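Local coordinates for protein dihydroxyacetone kinase (Citrobacter freundii, PDB 1UN8) that phosphorylates dihydroxyacetone with ATP, using a divalent metal ion such as magnesium or calcium, in the oxidative route of glycerol fermentation, at residues A[11-16]-A[57-62]. Residues are numbered along the deposited sequence; the frame is centred on the assembly and turned at random.
Sequences HLVSDV and GGSGHE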
loop_
_atom_site.group_PDB
_atom_site.type_symbol
_atom_site.label_atom_id
_atom_site.label_comp_id
_atom_site.label_asym_id
_atom_site.label_seq_id
_atom_site.Cartn_x
_atom_site.Cartn_y
_atom_site.Cartn_z
ATOM N N HIS A 11 -19.257 10.912 -7.065
ATOM C CA HIS A 11 -19.470 9.456 -6.996
ATOM C C HIS A 11 -18.287 8.715 -6.372
ATOM O O HIS A 11 -18.317 7.486 -6.227
ATOM C CB HIS A 11 -19.730 8.891 -8.396
ATOM C CG HIS A 11 -20.999 9.386 -9.025
ATOM N ND1 HIS A 11 -21.349 9.095 -10.328
ATOM C CD2 HIS A 11 -22.003 10.151 -8.530
ATOM C CE1 HIS A 11 -22.511 9.660 -10.607
ATOM N NE2 HIS A 11 -22.929 10.305 -9.532
ATOM N N LEU A 12 -17.257 9.475 -6.004
ATOM C CA LEU A 12 -16.019 8.949 -5.426
ATOM C C LEU A 12 -16.235 7.845 -4.396
ATOM O O LEU A 12 -15.845 6.688 -4.622
ATOM C CB LEU A 12 -15.227 10.108 -4.795
ATOM C CG LEU A 12 -13.752 10.069 -4.334
ATOM C CD1 LEU A 12 -13.358 8.690 -3.830
ATOM C CD2 LEU A 12 -12.860 10.492 -5.466
ATOM N N VAL A 13 -16.835 8.197 -3.262
ATOM C CA VAL A 13 -17.067 7.218 -2.207
ATOM C C VAL A 13 -17.892 6.035 -2.692
ATOM O O VAL A 13 -17.584 4.884 -2.368
ATOM C CB VAL A 13 -17.769 7.854 -1.000
ATOM C CG1 VAL A 13 -18.181 6.770 -0.011
ATOM C CG2 VAL A 13 -16.839 8.858 -0.335
ATOM N N SER A 14 -18.938 6.310 -3.469
ATOM C CA SER A 14 -19.767 5.233 -3.984
ATOM C C SER A 14 -18.941 4.284 -4.848
ATOM O O SER A 14 -19.078 3.059 -4.751
ATOM C CB SER A 14 -20.915 5.785 -4.816
ATOM O OG SER A 14 -21.710 4.717 -5.305
ATOM N N ASP A 15 -18.081 4.836 -5.695
ATOM C CA ASP A 15 -17.254 3.978 -6.530
ATOM C C ASP A 15 -16.306 3.103 -5.685
ATOM O O ASP A 15 -16.055 1.934 -6.016
ATOM C CB ASP A 15 -16.464 4.822 -7.543
ATOM C CG ASP A 15 -17.376 5.530 -8.555
ATOM O OD1 ASP A 15 -18.456 4.987 -8.869
ATOM O OD2 ASP A 15 -17.007 6.618 -9.052
ATOM N N VAL A 16 -15.790 3.657 -4.587
ATOM C CA VAL A 16 -14.894 2.908 -3.710
ATOM C C VAL A 16 -15.648 1.713 -3.138
ATOM O O VAL A 16 -15.131 0.604 -3.075
ATOM C CB VAL A 16 -14.369 3.799 -2.532
ATOM C CG1 VAL A 16 -13.739 2.938 -1.448
ATOM C CG2 VAL A 16 -13.350 4.788 -3.049
ATOM N N GLY A 57 -17.765 6.593 9.456
ATOM C CA GLY A 57 -17.168 7.907 9.575
ATOM C C GLY A 57 -16.754 8.349 8.182
ATOM O O GLY A 57 -17.138 7.720 7.191
ATOM N N GLY A 58 -15.972 9.422 8.096
ATOM C CA GLY A 58 -15.547 9.913 6.797
ATOM C C GLY A 58 -14.755 8.859 6.062
ATOM O O GLY A 58 -14.143 8.007 6.697
ATOM N N SER A 59 -14.752 8.902 4.736
ATOM C CA SER A 59 -14.002 7.917 3.963
ATOM C C SER A 59 -12.560 8.372 3.707
ATOM O O SER A 59 -12.189 9.510 3.999
ATOM C CB SER A 59 -14.710 7.643 2.634
ATOM O OG SER A 59 -16.028 7.176 2.862
ATOM N N GLY A 60 -11.755 7.481 3.148
ATOM C CA GLY A 60 -10.372 7.810 2.885
ATOM C C GLY A 60 -9.465 7.033 3.823
ATOM O O GLY A 60 -8.256 7.272 3.859
ATOM N N HIS A 61 -10.031 5.982 4.477
ATOM C CA HIS A 61 -9.238 5.207 5.433
ATOM C C HIS A 61 -9.376 3.754 5.089
ATOM O O HIS A 61 -9.058 2.901 5.920
ATOM C CB HIS A 61 -9.664 5.394 6.906
ATOM C CG HIS A 61 -9.874 6.815 7.310
ATOM N ND1 HIS A 61 -8.877 7.765 7.220
ATOM C CD2 HIS A 61 -10.961 7.451 7.807
ATOM C CE1 HIS A 61 -9.339 8.929 7.646
ATOM N NE2 HIS A 61 -10.601 8.768 8.006
ATOM N N GLU A 62 -9.855 3.479 3.871
ATOM C CA GLU A 62 -10.015 2.123 3.373
ATOM C C GLU A 62 -8.707 1.366 3.586
ATOM O O GLU A 62 -7.617 1.966 3.443
ATOM C CB GLU A 62 -10.319 2.173 1.883
ATOM C CG GLU A 62 -11.626 2.861 1.539
ATOM C CD GLU A 62 -11.569 4.368 1.705
ATOM O OE1 GLU A 62 -10.463 4.913 1.763
ATOM O OE2 GLU A 62 -12.643 5.015 1.776
#
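The carboxylate of E62 is the flat group at this contact: V16 lies off one of its faces, and the backbone of G60 meets its oxygen edge. V16 CG1 stands 4.0 Å from E62 OE2, displaced toward the flank between OE2 and CG rather than centred over the group, and comes within 3.7 Å of E62 CG. G60 N donates to E62 OE2 at 3.0 Å from the syn side; the N-H points well at the oxygen (159°), tilted 22° out of the carboxylate plane toward the face turned away from V16. The bend at chi2 (73°) folds the side chain back over its own turn, bringing OE2 to the amide N of G60 while CG faces V16 CG1.

One helical turn earlier, V13 straddles a hydroxyl: S59 OG sits 3.6 Å from V13 CG1 and 3.7 Å from V13 CG2. This oxygen is buried under methyls, but its polar need is met by the carbonyl of G80. The two points of touch together bury just 137 Å², with V13 and V16 on one side of helix 12-22. D15 forms a salt bridge with R274 of the second subunit, whose I271 packs on V16 and A267 on E62, placing the contact beside the dimer interface.

At the backbone angles of G60, the donor to E62 OE2, a CB would press on the carbonyl O of S59, which calls for glycine. V13 and V16 pack on S59 and E62, at and just after the glycine-rich substrate-binding turn G58-H61 at the C-terminal end of strand 52-59 in the DhaK domain, where the ring of H61 meets that of H220, the histidine that forms the hemiaminal intermediate.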